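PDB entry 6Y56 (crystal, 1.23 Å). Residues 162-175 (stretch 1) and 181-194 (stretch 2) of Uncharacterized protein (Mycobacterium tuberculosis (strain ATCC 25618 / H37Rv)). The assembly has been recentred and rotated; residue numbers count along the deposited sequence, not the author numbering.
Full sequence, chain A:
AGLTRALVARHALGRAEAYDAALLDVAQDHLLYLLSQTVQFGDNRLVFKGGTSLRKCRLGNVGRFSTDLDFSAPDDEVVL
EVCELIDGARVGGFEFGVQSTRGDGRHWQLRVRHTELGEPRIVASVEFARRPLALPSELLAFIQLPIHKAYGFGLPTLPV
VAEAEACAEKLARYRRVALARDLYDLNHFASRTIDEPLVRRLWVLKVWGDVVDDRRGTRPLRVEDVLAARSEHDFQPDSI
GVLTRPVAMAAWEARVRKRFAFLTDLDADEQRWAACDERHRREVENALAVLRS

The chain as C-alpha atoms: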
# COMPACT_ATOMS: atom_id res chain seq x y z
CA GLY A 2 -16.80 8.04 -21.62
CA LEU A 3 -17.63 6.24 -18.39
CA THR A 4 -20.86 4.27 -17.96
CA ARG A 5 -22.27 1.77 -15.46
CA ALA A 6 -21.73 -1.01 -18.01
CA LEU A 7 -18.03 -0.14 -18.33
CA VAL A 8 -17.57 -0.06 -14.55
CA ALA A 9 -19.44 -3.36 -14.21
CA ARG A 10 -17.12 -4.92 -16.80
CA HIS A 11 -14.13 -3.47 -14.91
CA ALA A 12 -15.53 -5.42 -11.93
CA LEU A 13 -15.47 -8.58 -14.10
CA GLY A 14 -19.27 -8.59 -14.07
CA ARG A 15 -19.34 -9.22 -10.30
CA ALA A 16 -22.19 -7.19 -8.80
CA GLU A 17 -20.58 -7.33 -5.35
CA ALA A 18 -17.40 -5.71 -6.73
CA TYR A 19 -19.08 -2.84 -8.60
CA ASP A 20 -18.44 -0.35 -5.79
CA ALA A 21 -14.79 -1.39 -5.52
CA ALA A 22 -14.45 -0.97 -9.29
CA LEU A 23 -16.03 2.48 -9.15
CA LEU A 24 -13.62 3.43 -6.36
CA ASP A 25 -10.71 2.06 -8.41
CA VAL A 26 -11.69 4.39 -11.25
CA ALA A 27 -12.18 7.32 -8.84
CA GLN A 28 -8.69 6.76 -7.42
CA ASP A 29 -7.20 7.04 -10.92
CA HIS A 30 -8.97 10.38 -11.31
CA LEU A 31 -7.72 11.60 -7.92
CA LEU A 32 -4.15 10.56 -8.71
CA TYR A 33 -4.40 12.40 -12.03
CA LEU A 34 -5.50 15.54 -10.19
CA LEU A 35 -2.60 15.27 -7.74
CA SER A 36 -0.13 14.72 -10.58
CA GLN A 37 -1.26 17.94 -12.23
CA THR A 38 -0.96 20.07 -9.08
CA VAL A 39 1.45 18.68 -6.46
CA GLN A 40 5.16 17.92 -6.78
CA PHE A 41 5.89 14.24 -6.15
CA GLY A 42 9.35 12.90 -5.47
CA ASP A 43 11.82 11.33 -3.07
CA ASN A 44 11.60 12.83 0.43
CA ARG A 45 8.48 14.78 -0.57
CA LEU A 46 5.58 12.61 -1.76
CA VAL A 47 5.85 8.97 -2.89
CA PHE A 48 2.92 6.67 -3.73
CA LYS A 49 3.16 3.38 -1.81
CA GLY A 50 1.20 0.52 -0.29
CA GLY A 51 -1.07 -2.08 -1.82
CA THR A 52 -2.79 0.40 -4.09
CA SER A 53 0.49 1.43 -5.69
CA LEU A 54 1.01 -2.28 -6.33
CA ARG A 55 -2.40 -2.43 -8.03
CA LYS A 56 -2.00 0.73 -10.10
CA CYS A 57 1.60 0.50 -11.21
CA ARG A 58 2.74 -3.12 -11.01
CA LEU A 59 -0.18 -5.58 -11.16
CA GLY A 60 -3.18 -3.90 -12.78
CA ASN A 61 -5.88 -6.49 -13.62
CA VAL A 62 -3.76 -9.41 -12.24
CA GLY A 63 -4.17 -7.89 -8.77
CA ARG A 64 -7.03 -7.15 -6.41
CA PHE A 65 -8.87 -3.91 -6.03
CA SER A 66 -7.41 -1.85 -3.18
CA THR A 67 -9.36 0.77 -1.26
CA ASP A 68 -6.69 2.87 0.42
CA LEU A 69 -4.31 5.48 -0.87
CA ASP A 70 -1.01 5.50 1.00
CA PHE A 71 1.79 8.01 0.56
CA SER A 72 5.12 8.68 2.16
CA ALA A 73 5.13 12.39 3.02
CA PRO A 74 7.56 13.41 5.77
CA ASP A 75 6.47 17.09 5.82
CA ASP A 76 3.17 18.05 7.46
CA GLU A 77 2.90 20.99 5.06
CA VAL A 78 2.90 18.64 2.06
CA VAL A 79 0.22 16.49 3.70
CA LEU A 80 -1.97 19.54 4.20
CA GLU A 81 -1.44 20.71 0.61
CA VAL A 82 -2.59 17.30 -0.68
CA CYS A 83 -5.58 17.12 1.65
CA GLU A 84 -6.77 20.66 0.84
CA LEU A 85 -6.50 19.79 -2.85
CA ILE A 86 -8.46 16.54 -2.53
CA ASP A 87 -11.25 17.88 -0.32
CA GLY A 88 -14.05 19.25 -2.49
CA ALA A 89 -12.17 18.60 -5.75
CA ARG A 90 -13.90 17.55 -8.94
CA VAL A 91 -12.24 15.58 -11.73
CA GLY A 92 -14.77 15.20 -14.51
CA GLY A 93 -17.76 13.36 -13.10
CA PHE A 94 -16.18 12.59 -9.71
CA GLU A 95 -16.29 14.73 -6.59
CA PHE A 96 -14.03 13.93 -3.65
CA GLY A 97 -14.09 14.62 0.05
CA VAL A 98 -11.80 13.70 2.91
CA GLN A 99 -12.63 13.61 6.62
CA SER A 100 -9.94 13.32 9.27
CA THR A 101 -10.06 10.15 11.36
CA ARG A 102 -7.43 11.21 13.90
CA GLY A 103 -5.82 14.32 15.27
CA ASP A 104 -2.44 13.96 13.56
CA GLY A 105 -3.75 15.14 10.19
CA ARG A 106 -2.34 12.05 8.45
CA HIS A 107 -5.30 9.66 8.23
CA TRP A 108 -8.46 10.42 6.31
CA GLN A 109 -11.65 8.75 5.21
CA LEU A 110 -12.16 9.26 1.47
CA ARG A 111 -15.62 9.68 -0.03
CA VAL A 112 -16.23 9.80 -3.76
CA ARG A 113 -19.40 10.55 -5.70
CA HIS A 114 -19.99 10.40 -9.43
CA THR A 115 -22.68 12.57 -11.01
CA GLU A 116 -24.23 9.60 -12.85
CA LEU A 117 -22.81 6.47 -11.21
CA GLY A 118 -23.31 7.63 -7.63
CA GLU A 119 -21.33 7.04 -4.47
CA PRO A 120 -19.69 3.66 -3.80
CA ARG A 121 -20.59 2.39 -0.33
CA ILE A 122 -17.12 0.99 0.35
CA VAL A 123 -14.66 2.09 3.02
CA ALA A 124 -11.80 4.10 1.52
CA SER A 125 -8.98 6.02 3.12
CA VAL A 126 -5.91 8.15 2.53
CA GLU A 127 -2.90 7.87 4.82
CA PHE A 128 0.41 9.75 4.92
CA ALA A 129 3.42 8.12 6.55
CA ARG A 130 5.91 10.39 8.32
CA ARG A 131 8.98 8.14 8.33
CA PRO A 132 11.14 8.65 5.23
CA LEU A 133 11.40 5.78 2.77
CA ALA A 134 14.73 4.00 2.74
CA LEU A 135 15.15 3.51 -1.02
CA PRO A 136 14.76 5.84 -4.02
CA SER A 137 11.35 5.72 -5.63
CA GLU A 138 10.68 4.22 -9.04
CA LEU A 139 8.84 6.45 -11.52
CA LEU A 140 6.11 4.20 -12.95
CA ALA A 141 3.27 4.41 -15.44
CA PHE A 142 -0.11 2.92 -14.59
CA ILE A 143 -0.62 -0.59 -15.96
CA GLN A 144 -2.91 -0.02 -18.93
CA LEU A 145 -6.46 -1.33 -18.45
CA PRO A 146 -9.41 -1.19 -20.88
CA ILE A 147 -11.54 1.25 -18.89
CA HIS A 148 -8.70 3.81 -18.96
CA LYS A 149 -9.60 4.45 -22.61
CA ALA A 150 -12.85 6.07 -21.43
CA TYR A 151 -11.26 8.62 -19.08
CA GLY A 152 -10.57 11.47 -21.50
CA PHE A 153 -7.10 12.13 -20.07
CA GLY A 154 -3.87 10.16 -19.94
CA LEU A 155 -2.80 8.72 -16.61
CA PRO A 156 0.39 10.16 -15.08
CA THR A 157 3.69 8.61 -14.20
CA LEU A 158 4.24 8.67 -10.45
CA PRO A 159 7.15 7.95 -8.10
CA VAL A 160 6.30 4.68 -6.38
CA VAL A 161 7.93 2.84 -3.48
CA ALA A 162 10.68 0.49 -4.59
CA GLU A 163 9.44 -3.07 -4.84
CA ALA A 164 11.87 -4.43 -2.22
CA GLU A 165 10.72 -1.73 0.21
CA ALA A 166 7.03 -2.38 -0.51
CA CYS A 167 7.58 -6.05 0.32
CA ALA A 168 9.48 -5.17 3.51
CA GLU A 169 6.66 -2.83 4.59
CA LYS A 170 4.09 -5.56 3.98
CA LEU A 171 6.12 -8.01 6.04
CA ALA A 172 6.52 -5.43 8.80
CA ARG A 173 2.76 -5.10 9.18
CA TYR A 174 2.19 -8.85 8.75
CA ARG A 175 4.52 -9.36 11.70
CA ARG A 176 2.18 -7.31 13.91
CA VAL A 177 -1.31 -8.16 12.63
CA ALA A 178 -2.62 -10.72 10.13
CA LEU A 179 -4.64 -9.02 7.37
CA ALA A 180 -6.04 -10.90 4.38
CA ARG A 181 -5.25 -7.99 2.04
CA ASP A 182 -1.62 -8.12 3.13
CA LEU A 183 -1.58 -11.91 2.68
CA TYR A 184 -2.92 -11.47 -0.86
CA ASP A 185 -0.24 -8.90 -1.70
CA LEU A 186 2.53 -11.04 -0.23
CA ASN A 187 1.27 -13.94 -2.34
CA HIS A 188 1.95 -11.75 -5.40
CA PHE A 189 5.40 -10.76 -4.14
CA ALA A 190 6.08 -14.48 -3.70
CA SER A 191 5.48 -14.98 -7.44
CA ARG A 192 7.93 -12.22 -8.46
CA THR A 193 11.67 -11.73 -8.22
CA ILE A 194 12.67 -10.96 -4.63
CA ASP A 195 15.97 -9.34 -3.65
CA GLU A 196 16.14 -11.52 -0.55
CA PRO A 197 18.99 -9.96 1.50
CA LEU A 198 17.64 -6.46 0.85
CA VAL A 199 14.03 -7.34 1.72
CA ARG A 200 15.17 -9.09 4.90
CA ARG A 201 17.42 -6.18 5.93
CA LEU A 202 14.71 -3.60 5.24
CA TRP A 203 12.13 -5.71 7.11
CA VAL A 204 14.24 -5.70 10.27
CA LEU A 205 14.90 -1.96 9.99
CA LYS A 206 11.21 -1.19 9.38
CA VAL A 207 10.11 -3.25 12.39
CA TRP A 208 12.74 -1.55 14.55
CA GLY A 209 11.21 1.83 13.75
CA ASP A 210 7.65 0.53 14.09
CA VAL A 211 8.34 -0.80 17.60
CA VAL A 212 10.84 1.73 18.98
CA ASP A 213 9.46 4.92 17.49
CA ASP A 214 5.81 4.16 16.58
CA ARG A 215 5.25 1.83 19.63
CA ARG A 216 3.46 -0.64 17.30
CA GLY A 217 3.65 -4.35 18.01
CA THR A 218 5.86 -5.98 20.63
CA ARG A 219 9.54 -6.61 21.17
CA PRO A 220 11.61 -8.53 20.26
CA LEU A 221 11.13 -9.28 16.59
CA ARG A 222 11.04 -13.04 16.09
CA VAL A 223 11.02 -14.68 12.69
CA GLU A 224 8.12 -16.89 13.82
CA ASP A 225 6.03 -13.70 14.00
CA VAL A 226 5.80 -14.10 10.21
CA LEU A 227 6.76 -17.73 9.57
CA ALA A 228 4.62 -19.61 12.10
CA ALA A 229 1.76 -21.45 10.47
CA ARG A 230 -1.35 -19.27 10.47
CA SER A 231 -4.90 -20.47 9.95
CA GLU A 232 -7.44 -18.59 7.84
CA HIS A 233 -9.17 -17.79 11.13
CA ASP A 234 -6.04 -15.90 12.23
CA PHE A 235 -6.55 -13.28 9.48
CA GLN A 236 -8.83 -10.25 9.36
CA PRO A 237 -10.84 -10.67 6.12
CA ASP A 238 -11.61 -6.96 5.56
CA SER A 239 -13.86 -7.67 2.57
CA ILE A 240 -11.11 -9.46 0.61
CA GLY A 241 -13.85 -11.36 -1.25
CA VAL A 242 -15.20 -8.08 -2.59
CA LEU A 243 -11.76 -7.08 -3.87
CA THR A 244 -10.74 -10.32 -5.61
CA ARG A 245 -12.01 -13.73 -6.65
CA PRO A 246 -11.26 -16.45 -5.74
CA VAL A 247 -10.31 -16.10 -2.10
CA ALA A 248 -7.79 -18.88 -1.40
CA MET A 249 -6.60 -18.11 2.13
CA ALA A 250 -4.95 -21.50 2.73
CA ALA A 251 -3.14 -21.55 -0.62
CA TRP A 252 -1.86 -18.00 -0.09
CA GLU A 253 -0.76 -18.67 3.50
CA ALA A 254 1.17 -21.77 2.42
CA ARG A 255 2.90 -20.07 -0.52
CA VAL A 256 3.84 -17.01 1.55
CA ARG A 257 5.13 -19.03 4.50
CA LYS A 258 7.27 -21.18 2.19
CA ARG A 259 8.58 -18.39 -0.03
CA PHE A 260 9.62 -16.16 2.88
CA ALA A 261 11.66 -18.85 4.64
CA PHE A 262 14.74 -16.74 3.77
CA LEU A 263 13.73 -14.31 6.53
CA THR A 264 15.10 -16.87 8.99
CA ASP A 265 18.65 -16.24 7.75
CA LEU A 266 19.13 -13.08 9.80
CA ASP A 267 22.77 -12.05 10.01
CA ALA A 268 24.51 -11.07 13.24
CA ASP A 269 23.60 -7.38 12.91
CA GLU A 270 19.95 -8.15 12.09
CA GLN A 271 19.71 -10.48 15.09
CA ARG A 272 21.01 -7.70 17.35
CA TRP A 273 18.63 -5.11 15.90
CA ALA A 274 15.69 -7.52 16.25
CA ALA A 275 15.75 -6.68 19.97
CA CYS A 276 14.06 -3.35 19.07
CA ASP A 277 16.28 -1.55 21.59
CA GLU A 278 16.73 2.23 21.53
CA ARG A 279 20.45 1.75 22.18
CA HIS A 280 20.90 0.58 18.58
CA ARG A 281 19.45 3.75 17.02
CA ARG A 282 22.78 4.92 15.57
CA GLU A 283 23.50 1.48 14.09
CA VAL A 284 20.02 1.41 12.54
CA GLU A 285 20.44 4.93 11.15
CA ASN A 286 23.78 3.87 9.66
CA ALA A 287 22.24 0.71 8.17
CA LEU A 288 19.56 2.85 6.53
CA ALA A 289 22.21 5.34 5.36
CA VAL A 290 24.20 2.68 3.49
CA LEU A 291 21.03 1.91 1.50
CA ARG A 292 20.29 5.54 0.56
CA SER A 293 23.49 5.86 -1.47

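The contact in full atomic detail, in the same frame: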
# COMPACT_ATOMS: atom_id res chain seq x y z
N ALA A 162 9.93 1.58 -3.99
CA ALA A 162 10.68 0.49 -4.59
C ALA A 162 10.07 -0.83 -4.17
O ALA A 162 9.57 -0.98 -3.05
CB ALA A 162 12.13 0.54 -4.14
N GLU A 163 10.12 -1.81 -5.08
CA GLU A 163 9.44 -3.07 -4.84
C GLU A 163 9.99 -3.80 -3.61
O GLU A 163 9.22 -4.39 -2.85
CB GLU A 163 9.49 -3.96 -6.08
CG GLU A 163 8.64 -5.18 -5.92
CD GLU A 163 8.43 -5.95 -7.20
OE1 GLU A 163 8.58 -5.35 -8.29
OE2 GLU A 163 8.08 -7.15 -7.10
N ALA A 164 11.31 -3.78 -3.40
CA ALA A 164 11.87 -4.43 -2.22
C ALA A 164 11.37 -3.77 -0.94
O ALA A 164 11.13 -4.45 0.07
CB ALA A 164 13.40 -4.35 -2.25
N GLU A 165 11.22 -2.44 -0.96
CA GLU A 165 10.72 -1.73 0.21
C GLU A 165 9.23 -1.98 0.42
O GLU A 165 8.78 -2.08 1.56
CB GLU A 165 11.04 -0.24 0.09
CG GLU A 165 10.70 0.55 1.33
CD GLU A 165 11.48 1.83 1.46
OE1 GLU A 165 12.05 2.30 0.45
OE2 GLU A 165 11.53 2.38 2.57
N ALA A 166 8.45 -2.06 -0.66
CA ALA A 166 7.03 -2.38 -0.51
C ALA A 166 6.85 -3.75 0.14
O ALA A 166 6.00 -3.93 1.02
CB ALA A 166 6.35 -2.35 -1.88
N CYS A 167 7.67 -4.72 -0.27
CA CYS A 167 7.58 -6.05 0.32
C CYS A 167 7.98 -6.01 1.79
O CYS A 167 7.29 -6.58 2.65
CB CYS A 167 8.46 -7.00 -0.48
SG CYS A 167 8.27 -8.73 -0.02
N ALA A 168 9.06 -5.28 2.12
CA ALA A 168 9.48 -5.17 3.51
C ALA A 168 8.41 -4.50 4.37
O ALA A 168 8.17 -4.92 5.51
CB ALA A 168 10.80 -4.40 3.60
N GLU A 169 7.73 -3.47 3.84
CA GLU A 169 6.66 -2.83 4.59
C GLU A 169 5.49 -3.78 4.81
O GLU A 169 4.89 -3.81 5.89
CB GLU A 169 6.19 -1.56 3.87
CG GLU A 169 7.20 -0.43 3.95
CD GLU A 169 6.58 0.95 3.81
OE1 GLU A 169 5.41 1.06 3.40
OE2 GLU A 169 7.29 1.93 4.09
N LYS A 170 5.16 -4.59 3.81
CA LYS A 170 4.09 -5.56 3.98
C LYS A 170 4.44 -6.58 5.05
O LYS A 170 3.61 -6.91 5.91
CB LYS A 170 3.81 -6.28 2.66
CG LYS A 170 2.99 -5.49 1.66
CD LYS A 170 1.52 -5.46 2.07
CE LYS A 170 0.77 -4.47 1.21
NZ LYS A 170 -0.66 -4.53 1.55
N LEU A 171 5.68 -7.06 5.04
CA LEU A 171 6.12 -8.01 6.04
C LEU A 171 6.16 -7.39 7.43
O LEU A 171 5.93 -8.09 8.44
CB LEU A 171 7.51 -8.52 5.67
CG LEU A 171 7.59 -9.41 4.43
CD1 LEU A 171 9.04 -9.57 3.96
CD2 LEU A 171 6.93 -10.76 4.73
N ALA A 172 6.48 -6.10 7.51
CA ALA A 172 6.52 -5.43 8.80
C ALA A 172 5.13 -5.34 9.42
O ALA A 172 4.98 -5.50 10.63
CB ALA A 172 7.14 -4.04 8.65
N ARG A 173 4.11 -5.09 8.62
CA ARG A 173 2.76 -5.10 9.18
C ARG A 173 2.29 -6.52 9.47
O ARG A 173 1.66 -6.76 10.51
CB ARG A 173 1.79 -4.39 8.26
CG ARG A 173 0.38 -4.41 8.83
CD ARG A 173 -0.44 -3.24 8.33
NE ARG A 173 -0.81 -3.44 6.94
CZ ARG A 173 -1.31 -2.48 6.16
NH1 ARG A 173 -1.48 -1.26 6.65
NH2 ARG A 173 -1.64 -2.75 4.91
N TYR A 174 2.58 -7.45 8.56
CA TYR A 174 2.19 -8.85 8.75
C TYR A 174 2.73 -9.39 10.06
O TYR A 174 2.07 -10.21 10.71
CB TYR A 174 2.76 -9.64 7.57
CG TYR A 174 2.20 -11.02 7.32
CD1 TYR A 174 0.93 -11.20 6.77
CD2 TYR A 174 2.97 -12.14 7.56
CE1 TYR A 174 0.45 -12.48 6.51
CE2 TYR A 174 2.50 -13.41 7.31
CZ TYR A 174 1.25 -13.57 6.79
OH TYR A 174 0.80 -14.85 6.55
N ARG A 175 3.91 -8.93 10.46
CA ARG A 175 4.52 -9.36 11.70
C ARG A 175 3.70 -8.95 12.92
O ARG A 175 3.78 -9.59 13.97
CB ARG A 175 5.92 -8.75 11.74
CG ARG A 175 6.68 -8.98 12.97
CD ARG A 175 6.51 -7.87 13.98
NE ARG A 175 6.97 -8.43 15.21
CZ ARG A 175 7.17 -7.76 16.33
NH1 ARG A 175 7.62 -8.41 17.39
NH2 ARG A 175 6.95 -6.45 16.39
N ARG A 181 -5.73 -8.78 3.17
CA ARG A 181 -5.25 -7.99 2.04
C ARG A 181 -3.74 -8.02 1.97
O ARG A 181 -3.16 -8.08 0.87
CB ARG A 181 -5.77 -6.55 2.12
CG ARG A 181 -7.29 -6.42 2.08
CD ARG A 181 -7.72 -4.98 2.36
NE ARG A 181 -9.18 -4.83 2.42
CZ ARG A 181 -9.82 -3.68 2.22
NH1 ARG A 181 -9.13 -2.58 1.94
NH2 ARG A 181 -11.14 -3.64 2.30
N ASP A 182 -3.07 -8.02 3.13
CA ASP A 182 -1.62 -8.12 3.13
C ASP A 182 -1.18 -9.51 2.69
O ASP A 182 -0.19 -9.65 1.96
CB ASP A 182 -1.06 -7.85 4.52
CG ASP A 182 -1.10 -6.38 4.91
OD1 ASP A 182 -1.35 -5.52 4.04
OD2 ASP A 182 -0.90 -6.11 6.11
N LEU A 183 -1.89 -10.56 3.13
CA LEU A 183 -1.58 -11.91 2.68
C LEU A 183 -1.70 -12.02 1.16
O LEU A 183 -0.83 -12.61 0.50
CB LEU A 183 -2.53 -12.90 3.36
CG LEU A 183 -2.45 -14.36 2.91
CD1 LEU A 183 -1.07 -14.95 3.24
CD2 LEU A 183 -3.55 -15.16 3.57
N TYR A 184 -2.77 -11.46 0.59
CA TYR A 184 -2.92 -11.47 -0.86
C TYR A 184 -1.73 -10.81 -1.55
O TYR A 184 -1.19 -11.32 -2.54
CB TYR A 184 -4.23 -10.76 -1.25
CG TYR A 184 -4.42 -10.71 -2.74
CD1 TYR A 184 -3.85 -9.69 -3.50
CD2 TYR A 184 -5.13 -11.71 -3.40
CE1 TYR A 184 -4.00 -9.65 -4.87
CE2 TYR A 184 -5.28 -11.68 -4.78
CZ TYR A 184 -4.71 -10.66 -5.50
OH TYR A 184 -4.85 -10.64 -6.88
N ASP A 185 -1.33 -9.63 -1.06
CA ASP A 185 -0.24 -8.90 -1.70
C ASP A 185 1.07 -9.66 -1.57
O ASP A 185 1.85 -9.72 -2.53
CB ASP A 185 -0.13 -7.49 -1.12
CG ASP A 185 -1.34 -6.61 -1.42
OD1 ASP A 185 -2.15 -6.93 -2.33
OD2 ASP A 185 -1.49 -5.59 -0.72
N LEU A 186 1.32 -10.25 -0.41
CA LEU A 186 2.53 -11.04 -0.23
C LEU A 186 2.54 -12.26 -1.14
O LEU A 186 3.60 -12.68 -1.60
CB LEU A 186 2.67 -11.47 1.23
CG LEU A 186 3.12 -10.35 2.17
CD1 LEU A 186 2.94 -10.80 3.60
CD2 LEU A 186 4.55 -9.96 1.89
N ASN A 187 1.36 -12.83 -1.40
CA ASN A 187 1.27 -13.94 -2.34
C ASN A 187 1.71 -13.51 -3.74
O ASN A 187 2.32 -14.31 -4.46
CB ASN A 187 -0.15 -14.51 -2.35
CG ASN A 187 -0.29 -15.72 -3.25
OD1 ASN A 187 0.22 -16.79 -2.93
ND2 ASN A 187 -0.97 -15.56 -4.37
N HIS A 188 1.43 -12.26 -4.14
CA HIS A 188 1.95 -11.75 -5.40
C HIS A 188 3.45 -11.53 -5.33
O HIS A 188 4.17 -11.89 -6.26
CB HIS A 188 1.24 -10.46 -5.80
CG HIS A 188 0.01 -10.69 -6.60
ND1 HIS A 188 0.04 -11.07 -7.92
CD2 HIS A 188 -1.30 -10.59 -6.26
CE1 HIS A 188 -1.20 -11.20 -8.37
NE2 HIS A 188 -2.03 -10.91 -7.38
N PHE A 189 3.96 -10.94 -4.24
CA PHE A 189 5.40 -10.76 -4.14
C PHE A 189 6.11 -12.10 -4.24
O PHE A 189 7.18 -12.21 -4.84
CB PHE A 189 5.80 -10.05 -2.84
CG PHE A 189 5.53 -8.57 -2.83
CD1 PHE A 189 6.21 -7.71 -3.67
CD2 PHE A 189 4.61 -8.05 -1.95
CE1 PHE A 189 5.94 -6.35 -3.65
CE2 PHE A 189 4.35 -6.69 -1.91
CZ PHE A 189 5.02 -5.84 -2.76
N ALA A 190 5.49 -13.15 -3.68
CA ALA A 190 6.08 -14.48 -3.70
C ALA A 190 6.18 -15.06 -5.10
O ALA A 190 6.94 -16.02 -5.31
CB ALA A 190 5.28 -15.41 -2.80
N SER A 191 5.42 -14.53 -6.06
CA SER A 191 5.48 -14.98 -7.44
C SER A 191 6.43 -14.15 -8.30
O SER A 191 6.58 -14.45 -9.49
CB SER A 191 4.08 -14.94 -8.07
OG SER A 191 3.71 -13.61 -8.37
N ARG A 192 7.06 -13.13 -7.73
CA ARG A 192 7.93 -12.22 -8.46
C ARG A 192 9.36 -12.37 -7.96
O ARG A 192 9.62 -13.04 -6.96
CB ARG A 192 7.44 -10.78 -8.29
CG ARG A 192 6.05 -10.56 -8.90
CD ARG A 192 5.38 -9.26 -8.43
NE ARG A 192 6.14 -8.08 -8.83
CZ ARG A 192 6.00 -7.47 -10.01
NH1 ARG A 192 5.12 -7.92 -10.89
NH2 ARG A 192 6.75 -6.41 -10.28
N THR A 193 10.29 -11.75 -8.68
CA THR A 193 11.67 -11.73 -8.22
C THR A 193 11.76 -10.98 -6.90
O THR A 193 11.16 -9.92 -6.75
CB THR A 193 12.56 -11.06 -9.27
OG1 THR A 193 12.65 -11.90 -10.42
CG2 THR A 193 13.95 -10.82 -8.72
N ILE A 194 12.48 -11.55 -5.95
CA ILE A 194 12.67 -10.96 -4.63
C ILE A 194 14.16 -10.81 -4.39
O ILE A 194 14.91 -11.78 -4.53
CB ILE A 194 12.05 -11.82 -3.51
CG1 ILE A 194 10.53 -11.93 -3.69
CG2 ILE A 194 12.37 -11.24 -2.12
CD1 ILE A 194 9.85 -12.73 -2.59
O HOH W 1 8.87 -8.91 -5.22
O HOH W 2 10.22 -8.28 -8.80

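Two helices, 163-174 and 181-189, run roughly antiparallel at 143°, their axes approaching to 10.0 Å, and the contact buries 732 Å² over both sides. Its rule is an apolar strip joined to salt bridges, with the lysine stem belonging to both.

The strip is built by interlocking. Phe-189, chi1 m, drops its ring among Glu-163, Ala-166, Cys-167 and Lys-170. Cys-167 CB lies over one ring face, 3.9 Å from the centroid of Phe-189, while Glu-163 CG meets the ring edge at CE1 of Phe-189 (3.7 Å). Small residues suit this surface: Ala-166 CB comes within 3.8 Å of Phe-189 CZ, and Cys-167 is compact enough to lie against the ring. Leu-186, one turn earlier on the same helix, is a second knob, seated among Cys-167, Lys-170, Leu-171 and Tyr-174. Its CB points sideways, but its methyls reach across: CD2 packs 3.8 Å from Leu-171 CD2, and CD1 sits over a face of the Tyr-174 ring, 3.8 Å from Tyr-174 CD1. Leu-183 extends the tyrosine's apolar surroundings.

Long cationic side chains on the first helix reach short aspartates on the second. Lys-170 is itself a knob, its aliphatic stem packing against Leu-186 and Phe-189 before NZ bridges Asp-182 OD1 (2.8 Å) and Asp-185 OD2 (2.6 Å). Those aspartates lie three residues apart, so one ammonium can serve both. Asp-182 also takes a two-pronged salt bridge from Arg-173, whose NE bonds Asp-182 OD2 (2.8 Å) and whose NH2 bonds Asp-182 OD1 (2.9 Å). Buried acids are thus answered by cations.

At the last residue of the turn from Phe-189 to Arg-192, the pattern is reversed: the acid comes from the first helix. Arg-192 NE meets Glu-163 OE2 (2.8 Å) and Arg-192 NH2 meets Glu-163 OE1 (2.9 Å), both nearly linear. Two waters each donate to Glu-163 OE2 and Thr-193 O, tying the backbone after the turn to the same carboxylate.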